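Local coordinates for putative type VI secretion protein (Escherichia coli, PDB 6SKI) that probably hydrolyses phospholipids as a toxic effector that the type VI secretion system carries on its VgrG spike, at residues G156-T159 against K160-E163; R167-Q170 against A171-F175; R350-R353 against K354-V358; E287-Y290 against N291-L294. All coordinates share one frame; numbering follows the deposited sequence.

Contact 1 (G156-T159 against K160-E163)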
loop_
_atom_site.group_PDB
_atom_site.type_symbol
_atom_site.label_atom_id
_atom_site.label_comp_id
_atom_site.label_asym_id
_atom_site.label_seq_id
_atom_site.Cartn_x
_atom_site.Cartn_y
_atom_site.Cartn_z
ATOM N N GLY A 156 8.685 7.969 -0.154
ATOM C CA GLY A 156 7.740 7.504 0.844
ATOM C C GLY A 156 7.931 6.065 1.271
ATOM O O GLY A 156 7.546 5.695 2.379
ATOM N N VAL A 157 8.500 5.228 0.404
ATOM C CA VAL A 157 8.601 3.803 0.713
ATOM C C VAL A 157 9.516 3.575 1.915
ATOM O O VAL A 157 9.157 2.880 2.875
ATOM C CB VAL A 157 9.082 3.027 -0.525
ATOM C CG1 VAL A 157 9.750 1.731 -0.120
ATOM C CG2 VAL A 157 7.926 2.773 -1.469
ATOM N N VAL A 158 10.706 4.176 1.888
ATOM C CA VAL A 158 11.656 3.989 2.980
ATOM C C VAL A 158 11.147 4.653 4.254
ATOM O O VAL A 158 11.302 4.117 5.360
ATOM C CB VAL A 158 13.038 4.523 2.565
ATOM C CG1 VAL A 158 14.089 4.134 3.588
ATOM C CG2 VAL A 158 13.405 4.002 1.190
ATOM N N THR A 159 10.529 5.825 4.121
ATOM C CA THR A 159 9.953 6.494 5.279
ATOM C C THR A 159 8.844 5.658 5.900
ATOM O O THR A 159 8.688 5.639 7.127
ATOM C CB THR A 159 9.433 7.873 4.868
ATOM O OG1 THR A 159 10.543 8.736 4.602
ATOM C CG2 THR A 159 8.581 8.488 5.965
ATOM N N LYS A 160 8.090 4.932 5.077
ATOM C CA LYS A 160 7.039 4.076 5.605
ATOM C C LYS A 160 7.622 2.849 6.285
ATOM O O LYS A 160 7.068 2.365 7.272
ATOM C CB LYS A 160 6.071 3.680 4.495
ATOM C CG LYS A 160 5.130 4.802 4.108
ATOM C CD LYS A 160 3.982 4.924 5.082
ATOM C CE LYS A 160 3.330 6.283 4.988
ATOM N NZ LYS A 160 2.280 6.456 6.022
ATOM N N THR A 161 8.745 2.333 5.785
ATOM C CA THR A 161 9.407 1.255 6.520
ATOM C C THR A 161 9.944 1.740 7.866
ATOM O O THR A 161 9.919 0.994 8.853
ATOM C CB THR A 161 10.519 0.634 5.681
ATOM O OG1 THR A 161 11.565 1.589 5.480
ATOM C CG2 THR A 161 9.971 0.180 4.345
ATOM N N ASP A 162 10.380 2.996 7.943
ATOM C CA ASP A 162 10.811 3.547 9.227
ATOM C C ASP A 162 9.633 3.709 10.186
ATOM O O ASP A 162 9.722 3.353 11.375
ATOM C CB ASP A 162 11.495 4.894 9.007
ATOM C CG ASP A 162 12.862 4.756 8.376
ATOM O OD1 ASP A 162 13.084 3.769 7.646
ATOM O OD2 ASP A 162 13.716 5.639 8.603
ATOM N N GLU A 163 8.519 4.238 9.678
ATOM C CA GLU A 163 7.296 4.289 10.466
ATOM C C GLU A 163 6.872 2.895 10.897
ATOM O O GLU A 163 6.332 2.717 11.992
ATOM C CB GLU A 163 6.186 4.967 9.659
ATOM C CG GLU A 163 4.778 4.625 10.114
ATOM C CD GLU A 163 3.728 5.528 9.503
ATOM O OE1 GLU A 163 2.524 5.227 9.653
ATOM O OE2 GLU A 163 4.104 6.537 8.872
#
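V158 and T161, three residues apart on the first turns of helix 156-178, meet through the carbonyl oxygen of the first and the hydroxyl of the second. T161 OG1 donates to V158 O at 2.5 Å. It can do so because its first torsion (chi1 66°) sets OG1 between the backbone N and the carbonyl carbon, so the hydroxyl hangs back over the preceding turn. The same V158 O also takes the backbone N-H of D162 at 3.0 Å, and thus serves two donors. From the other branch of T161, CG2 lies 3.2 Å from V157 O. V158 aims CG1 past the threonine hydroxyl, 4.1 Å from T161 OG1, and the two side chains run at a slant to each other. Against D162, by contrast, V158 lies alongside and points the same way, with CG1 4.2 Å from D162 OD1. That carboxylate is directed to R209, with which it forms a salt bridge. R209 belongs to helix 198-211, which also receives V157 on A201 and H205; this helix directly follows the putative nucleophile serine, as expected of an alpha/beta-hydrolase-like catalytic domain. On a different side of the turn K160 lies alongside the carbonyl of G156: its CG sits 3.1 Å from G156 O, and a bend at chi2 (-80°) carries the amine away from that oxygen. K160 NZ ends 3.4 Å from OE2 of the extended E163, a weak salt bridge, and weakly reaches the carbonyls of S129 and G130 as well.

Contact 2 (R167-Q170 against A171-F175)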
loop_
_atom_site.group_PDB
_atom_site.type_symbol
_atom_site.label_atom_id
_atom_site.label_comp_id
_atom_site.label_asym_id
_atom_site.label_seq_id
_atom_site.Cartn_x
_atom_site.Cartn_y
_atom_site.Cartn_z
ATOM N N ARG A 167 6.168 1.588 14.642
ATOM C CA ARG A 167 4.917 0.909 14.949
ATOM C C ARG A 167 5.159 -0.510 15.458
ATOM O O ARG A 167 4.374 -1.026 16.260
ATOM C CB ARG A 167 4.025 0.917 13.713
ATOM C CG ARG A 167 3.422 2.263 13.388
ATOM C CD ARG A 167 2.028 2.385 13.973
ATOM N NE ARG A 167 1.593 3.775 14.058
ATOM C CZ ARG A 167 0.811 4.367 13.162
ATOM N NH1 ARG A 167 0.373 3.691 12.109
ATOM N NH2 ARG A 167 0.465 5.637 13.319
ATOM N N ILE A 168 6.238 -1.154 15.009
ATOM C CA ILE A 168 6.637 -2.444 15.563
ATOM C C ILE A 168 7.002 -2.295 17.029
ATOM O O ILE A 168 6.631 -3.126 17.867
ATOM C CB ILE A 168 7.812 -3.030 14.760
ATOM C CG1 ILE A 168 7.327 -3.653 13.457
ATOM C CG2 ILE A 168 8.569 -4.059 15.581
ATOM C CD1 ILE A 168 8.419 -3.803 12.433
ATOM N N THR A 169 7.736 -1.232 17.359
ATOM C CA THR A 169 8.050 -0.965 18.759
ATOM C C THR A 169 6.774 -0.791 19.573
ATOM O O THR A 169 6.635 -1.362 20.662
ATOM C CB THR A 169 8.933 0.277 18.872
ATOM O OG1 THR A 169 10.278 -0.057 18.519
ATOM C CG2 THR A 169 8.916 0.826 20.283
ATOM N N GLN A 170 5.824 -0.018 19.045
ATOM C CA GLN A 170 4.574 0.212 19.767
ATOM C C GLN A 170 3.788 -1.083 19.959
ATOM O O GLN A 170 3.246 -1.337 21.043
ATOM C CB GLN A 170 3.730 1.246 19.028
ATOM C CG GLN A 170 2.331 1.400 19.581
ATOM C CD GLN A 170 1.410 2.133 18.630
ATOM O OE1 GLN A 170 1.848 2.976 17.847
ATOM N NE2 GLN A 170 0.123 1.811 18.688
ATOM N N ALA A 171 3.722 -1.918 18.921
ATOM C CA ALA A 171 2.965 -3.162 19.013
ATOM C C ALA A 171 3.614 -4.134 19.986
ATOM O O ALA A 171 2.918 -4.834 20.727
ATOM C CB ALA A 171 2.830 -3.798 17.631
ATOM N N LEU A 172 4.947 -4.191 19.999
ATOM C CA LEU A 172 5.638 -5.043 20.960
ATOM C C LEU A 172 5.418 -4.551 22.383
ATOM O O LEU A 172 5.236 -5.356 23.307
ATOM C CB LEU A 172 7.126 -5.090 20.629
ATOM C CG LEU A 172 7.540 -6.167 19.636
ATOM C CD1 LEU A 172 9.033 -6.158 19.449
ATOM C CD2 LEU A 172 7.078 -7.514 20.124
ATOM N N SER A 173 5.426 -3.229 22.579
ATOM C CA SER A 173 5.124 -2.671 23.891
ATOM C C SER A 173 3.732 -3.079 24.343
ATOM O O SER A 173 3.539 -3.509 25.485
ATOM C CB SER A 173 5.249 -1.149 23.860
ATOM O OG SER A 173 6.534 -0.747 23.428
ATOM N N GLU A 174 2.745 -2.958 23.455
ATOM C CA GLU A 174 1.381 -3.332 23.819
ATOM C C GLU A 174 1.281 -4.819 24.139
ATOM O O GLU A 174 0.641 -5.210 25.125
ATOM C CB GLU A 174 0.419 -2.959 22.694
ATOM C CG GLU A 174 0.285 -1.466 22.465
ATOM C CD GLU A 174 -0.514 -1.139 21.219
ATOM O OE1 GLU A 174 -0.972 -2.082 20.540
ATOM O OE2 GLU A 174 -0.683 0.060 20.919
ATOM N N PHE A 175 1.931 -5.663 23.334
ATOM C CA PHE A 175 1.869 -7.101 23.568
ATOM C C PHE A 175 2.470 -7.471 24.913
ATOM O O PHE A 175 1.887 -8.260 25.662
ATOM C CB PHE A 175 2.591 -7.858 22.460
ATOM C CG PHE A 175 2.728 -9.327 22.732
ATOM C CD1 PHE A 175 1.614 -10.107 22.971
ATOM C CD2 PHE A 175 3.974 -9.920 22.784
ATOM C CE1 PHE A 175 1.739 -11.452 23.230
ATOM C CE2 PHE A 175 4.102 -11.264 23.047
ATOM C CZ PHE A 175 2.985 -12.028 23.272
#
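The amide of Q170 and the carboxylate of E174 lie side by side one turn apart, their planes inclined at 59°. At the edge of the amide, almost in its plane, is E174 OE2, which accepts from Q170 NE2 at 2.9 Å in a nearly straight bond. From the carboxylate's standpoint the donor arrives from above the plane, 39° out of it. With CG anti to the backbone N (chi1 171°) and the chain extended beyond it, the amide of Q170 is carried out beside the glutamate; Q170 CG itself is 3.6 Å from E174 OE2.

One residue back, T169 O is gripped twice by S173: the backbone N donates at 2.9 Å and OG at 2.8 Å, from opposite faces of the carbonyl plane. The hydroxyl of T169 itself is bonded to A220 O. I168 and L172 make a lighter apolar touch, CG2 of the former 4.4 Å from CD1 of the latter.

Q170 and E174 lie on the exposed side of helix 156-178, and T169 faces helix 215-225. The buried side rests on the sheet: I168 packs on I39 and I41 of strand 22-43, A171 on T126 of strand 121-128, and L172 bridges L37, I124 and helix 215-225.

Contact 3 (R350-R353 against K354-V358)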
loop_
_atom_site.group_PDB
_atom_site.type_symbol
_atom_site.label_atom_id
_atom_site.label_comp_id
_atom_site.label_asym_id
_atom_site.label_seq_id
_atom_site.Cartn_x
_atom_site.Cartn_y
_atom_site.Cartn_z
ATOM N N ARG A 350 -12.315 16.407 -38.466
ATOM C CA ARG A 350 -11.161 15.558 -38.191
ATOM C C ARG A 350 -11.227 14.978 -36.786
ATOM O O ARG A 350 -10.885 13.808 -36.572
ATOM C CB ARG A 350 -9.868 16.352 -38.374
ATOM C CG ARG A 350 -8.609 15.531 -38.169
ATOM C CD ARG A 350 -7.389 16.416 -37.984
ATOM N NE ARG A 350 -7.578 17.410 -36.930
ATOM C CZ ARG A 350 -7.341 17.183 -35.642
ATOM N NH1 ARG A 350 -6.910 15.994 -35.244
ATOM N NH2 ARG A 350 -7.536 18.144 -34.750
ATOM N N VAL A 351 -11.663 15.779 -35.813
ATOM C CA VAL A 351 -11.712 15.305 -34.434
ATOM C C VAL A 351 -12.752 14.202 -34.284
ATOM O O VAL A 351 -12.542 13.231 -33.549
ATOM C CB VAL A 351 -11.963 16.479 -33.467
ATOM C CG1 VAL A 351 -10.852 17.501 -33.593
ATOM C CG2 VAL A 351 -13.304 17.126 -33.721
ATOM N N TYR A 352 -13.882 14.318 -34.988
ATOM C CA TYR A 352 -14.883 13.259 -34.936
ATOM C C TYR A 352 -14.365 11.977 -35.566
ATOM O O TYR A 352 -14.620 10.882 -35.056
ATOM C CB TYR A 352 -16.170 13.695 -35.627
ATOM C CG TYR A 352 -17.264 12.663 -35.503
ATOM C CD1 TYR A 352 -17.976 12.520 -34.325
ATOM C CD2 TYR A 352 -17.567 11.812 -36.555
ATOM C CE1 TYR A 352 -18.967 11.576 -34.202
ATOM C CE2 TYR A 352 -18.559 10.861 -36.440
ATOM C CZ TYR A 352 -19.256 10.750 -35.260
ATOM O OH TYR A 352 -20.247 9.805 -35.131
ATOM N N ARG A 353 -13.648 12.089 -36.682
ATOM C CA ARG A 353 -13.103 10.902 -37.326
ATOM C C ARG A 353 -12.068 10.232 -36.435
ATOM O O ARG A 353 -12.031 8.999 -36.332
ATOM C CB ARG A 353 -12.498 11.285 -38.674
ATOM C CG ARG A 353 -13.536 11.588 -39.735
ATOM C CD ARG A 353 -12.896 11.823 -41.088
ATOM N NE ARG A 353 -13.646 12.808 -41.860
ATOM C CZ ARG A 353 -13.297 14.083 -41.980
ATOM N NH1 ARG A 353 -12.205 14.531 -41.377
ATOM N NH2 ARG A 353 -14.038 14.912 -42.702
ATOM N N LYS A 354 -11.247 11.031 -35.753
ATOM C CA LYS A 354 -10.270 10.474 -34.827
ATOM C C LYS A 354 -10.958 9.786 -33.656
ATOM O O LYS A 354 -10.568 8.683 -33.256
ATOM C CB LYS A 354 -9.337 11.578 -34.334
ATOM C CG LYS A 354 -8.313 11.119 -33.317
ATOM C CD LYS A 354 -7.411 10.048 -33.894
ATOM C CE LYS A 354 -6.168 9.865 -33.044
ATOM N NZ LYS A 354 -5.596 11.172 -32.624
ATOM N N ALA A 355 -11.988 10.420 -33.098
ATOM C CA ALA A 355 -12.696 9.826 -31.971
ATOM C C ALA A 355 -13.396 8.536 -32.375
ATOM O O ALA A 355 -13.422 7.572 -31.605
ATOM C CB ALA A 355 -13.695 10.824 -31.392
ATOM N N GLU A 356 -13.965 8.491 -33.579
ATOM C CA GLU A 356 -14.621 7.267 -34.024
ATOM C C GLU A 356 -13.606 6.165 -34.292
ATOM O O GLU A 356 -13.873 4.988 -34.018
ATOM C CB GLU A 356 -15.465 7.544 -35.264
ATOM C CG GLU A 356 -16.845 8.078 -34.946
ATOM C CD GLU A 356 -17.899 6.991 -34.929
ATOM O OE1 GLU A 356 -17.839 6.092 -35.793
ATOM O OE2 GLU A 356 -18.784 7.033 -34.050
ATOM N N GLN A 357 -12.431 6.524 -34.812
ATOM C CA GLN A 357 -11.365 5.538 -34.951
ATOM C C GLN A 357 -10.968 4.973 -33.595
ATOM O O GLN A 357 -10.796 3.758 -33.445
ATOM C CB GLN A 357 -10.157 6.163 -35.643
ATOM C CG GLN A 357 -10.105 5.920 -37.134
ATOM C CD GLN A 357 -8.694 5.971 -37.676
ATOM O OE1 GLN A 357 -7.810 6.577 -37.073
ATOM N NE2 GLN A 357 -8.475 5.334 -38.820
ATOM N N VAL A 358 -10.828 5.841 -32.591
ATOM C CA VAL A 358 -10.466 5.374 -31.256
ATOM C C VAL A 358 -11.566 4.493 -30.677
ATOM O O VAL A 358 -11.288 3.491 -30.009
ATOM C CB VAL A 358 -10.146 6.563 -30.333
ATOM C CG1 VAL A 358 -9.812 6.069 -28.940
ATOM C CG2 VAL A 358 -8.987 7.358 -30.888
#
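Y352 and E356, one turn apart on helix 350-362, form the closely packed part of this contact. E356 CG lies over one face of the phenol ring, 3.9 Å from the Y352 ring centroid and 27° off the normal, a CH-pi contact displaced to the rim, where CG is 3.6 Å from Y352 CE2. Setting the ring there is Y352's first torsion, which places CG anti to the backbone N (chi1 -176°); a bend at chi2 of E356 then lays its carboxylate nearly parallel to the ring, the planes 18° apart. E356 OE1 is directed along the helix to salt bridges with K360 and R359.

The exposed side is looser. R350, R353, K354 and Q357 meet the other half of the turn mainly through backbone and first carbons, such as K354 CB at 3.5 Å from R350 O. The two arginines turn their ends to other partners, R353 to D348 and R350 to E338. R350 NH1 and K354 NZ, 5.6 Å apart, each make a long, weak ion pair with E336.

Three strands receive the helix: V351 and A355 press on A403 of strand 398-409, Y352 and E356 lie on T379 of strand 376-386, and V351 and V358 also touch strand 328-341.

Contact 4 (E287-Y290 against N291-L294)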
loop_
_atom_site.group_PDB
_atom_site.type_symbol
_atom_site.label_atom_id
_atom_site.label_comp_id
_atom_site.label_asym_id
_atom_site.label_seq_id
_atom_site.Cartn_x
_atom_site.Cartn_y
_atom_site.Cartn_z
ATOM N N GLU A 287 -5.403 -3.410 -15.249
ATOM C CA GLU A 287 -4.852 -2.125 -14.849
ATOM C C GLU A 287 -3.940 -1.655 -15.970
ATOM O O GLU A 287 -3.012 -2.370 -16.359
ATOM C CB GLU A 287 -4.090 -2.230 -13.531
ATOM C CG GLU A 287 -3.347 -0.966 -13.145
ATOM C CD GLU A 287 -4.268 0.215 -12.935
ATOM O OE1 GLU A 287 -5.448 0.006 -12.594
ATOM O OE2 GLU A 287 -3.812 1.361 -13.109
ATOM N N TYR A 288 -4.210 -0.460 -16.489
ATOM C CA TYR A 288 -3.574 -0.003 -17.712
ATOM C C TYR A 288 -3.021 1.407 -17.611
ATOM O O TYR A 288 -2.516 1.924 -18.610
ATOM C CB TYR A 288 -4.575 -0.065 -18.872
ATOM C CG TYR A 288 -5.134 -1.445 -19.099
ATOM C CD1 TYR A 288 -4.299 -2.516 -19.350
ATOM C CD2 TYR A 288 -6.496 -1.680 -19.028
ATOM C CE1 TYR A 288 -4.804 -3.776 -19.547
ATOM C CE2 TYR A 288 -7.009 -2.938 -19.223
ATOM C CZ TYR A 288 -6.158 -3.982 -19.481
ATOM O OH TYR A 288 -6.660 -5.244 -19.678
ATOM N N ARG A 289 -3.103 2.044 -16.450
ATOM C CA ARG A 289 -2.700 3.430 -16.310
ATOM C C ARG A 289 -1.193 3.576 -16.485
ATOM O O ARG A 289 -0.414 2.648 -16.255
ATOM C CB ARG A 289 -3.127 3.963 -14.947
ATOM C CG ARG A 289 -4.552 4.452 -14.909
ATOM C CD ARG A 289 -4.905 4.963 -13.539
ATOM N NE ARG A 289 -4.980 3.874 -12.576
ATOM C CZ ARG A 289 -5.489 3.994 -11.358
ATOM N NH1 ARG A 289 -5.969 5.159 -10.956
ATOM N NH2 ARG A 289 -5.518 2.949 -10.544
ATOM N N TYR A 290 -0.786 4.773 -16.901
ATOM C CA TYR A 290 0.631 5.050 -17.086
ATOM C C TYR A 290 1.329 5.253 -15.749
ATOM O O TYR A 290 2.452 4.779 -15.553
ATOM C CB TYR A 290 0.808 6.279 -17.983
ATOM C CG TYR A 290 2.233 6.760 -18.109
ATOM C CD1 TYR A 290 3.045 6.316 -19.138
ATOM C CD2 TYR A 290 2.765 7.664 -17.202
ATOM C CE1 TYR A 290 4.344 6.750 -19.257
ATOM C CE2 TYR A 290 4.061 8.099 -17.310
ATOM C CZ TYR A 290 4.847 7.642 -18.340
ATOM O OH TYR A 290 6.145 8.078 -18.457
ATOM N N ASN A 291 0.675 5.940 -14.820
ATOM C CA ASN A 291 1.244 6.208 -13.509
ATOM C C ASN A 291 1.182 5.004 -12.584
ATOM O O ASN A 291 1.686 5.081 -11.461
ATOM C CB ASN A 291 0.522 7.387 -12.857
ATOM C CG ASN A 291 1.055 8.719 -13.319
ATOM O OD1 ASN A 291 2.213 8.836 -13.706
ATOM N ND2 ASN A 291 0.206 9.734 -13.294
ATOM N N PHE A 292 0.585 3.900 -13.026
ATOM C CA PHE A 292 0.470 2.685 -12.224
ATOM C C PHE A 292 1.091 1.562 -13.037
ATOM O O PHE A 292 0.403 0.833 -13.752
ATOM C CB PHE A 292 -0.976 2.395 -11.866
ATOM C CG PHE A 292 -1.581 3.399 -10.936
ATOM C CD1 PHE A 292 -1.953 4.650 -11.394
ATOM C CD2 PHE A 292 -1.780 3.095 -9.607
ATOM C CE1 PHE A 292 -2.508 5.573 -10.543
ATOM C CE2 PHE A 292 -2.338 4.016 -8.752
ATOM C CZ PHE A 292 -2.703 5.255 -9.221
ATOM N N SER A 293 2.402 1.422 -12.914
ATOM C CA SER A 293 3.142 0.365 -13.578
ATOM C C SER A 293 3.508 -0.702 -12.558
ATOM O O SER A 293 3.836 -0.393 -11.410
ATOM C CB SER A 293 4.395 0.918 -14.257
ATOM O OG SER A 293 5.266 1.513 -13.316
ATOM N N LEU A 294 3.447 -1.955 -12.982
ATOM C CA LEU A 294 3.611 -3.084 -12.084
ATOM C C LEU A 294 5.083 -3.382 -11.855
ATOM O O LEU A 294 5.900 -3.256 -12.766
ATOM C CB LEU A 294 2.920 -4.318 -12.659
ATOM C CG LEU A 294 2.985 -5.591 -11.823
ATOM C CD1 LEU A 294 2.240 -5.420 -10.521
ATOM C CD2 LEU A 294 2.442 -6.757 -12.615
#
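R289 and F292 stack flat on each other: the guanidinium lies over the phenyl ring, and their planes are inclined by 10°. The central carbon, R289 CZ, is 3.6 Å from the F292 ring centroid and 17° off its normal, so the pair is a cation-pi contact over the ring face, shifted to the rim. NE of R289 comes 3.3 Å from F292 CD1, while CE1 of the ring lies over the centre of the guanidinium.

Around this core stands E287. Its OE2 accepts R289 NE at 2.8 Å through the syn lone pair, in the guanidinium plane and nearly straight (171°), and so fixes the rotation of the group that F292 covers. The same OE2 is 3.3 Å from F292 CB, which closes a triangle of glutamate, arginine and phenylalanine. A bend at the third torsion of R289 folds the guanidinium back into this triangle.

Farther out, E287 OE1 is bonded to S489 OG, and N526 OD1 accepts from R289 NH1. N291 ties the turn down through ND2, which reaches the carbonyls of K59 and P525.

The group lies next to a possible Ser-His-Asp triad: F292 meets its histidine, H310, edge-to-face, and E287 OE1 weakly accepts from the backbone N of H310. The carboxylate probably balances the arginine's charge at the guanidinium edge, while the ring's pi face would add a weaker electrostatic attraction.

Overall arrangement
All four contacts are partly buried, but unequally: contact 4, the closest to the chain's centre, has no exposed residue among those touching, and contact 3 has the most, four. Contacts 1 and 2 share helix 156-178, centres about 17 Å apart; contact 3 uses helix 350-362, its centre about 59 Å from that of contact 2. These three rest on i-to-i+4 backbone bonds, whereas the loop of contact 4 relies on cation-pi stacking and a salt bridge. Contacts 1 and 2 also turn polar groups inward to neighbouring helices; exposed polar groups gather mainly in contact 3 and at Q170/E174. Contact 2 packs on the mixed sheet, contact 3 on the separate strands 328-341, 376-386 and 398-409.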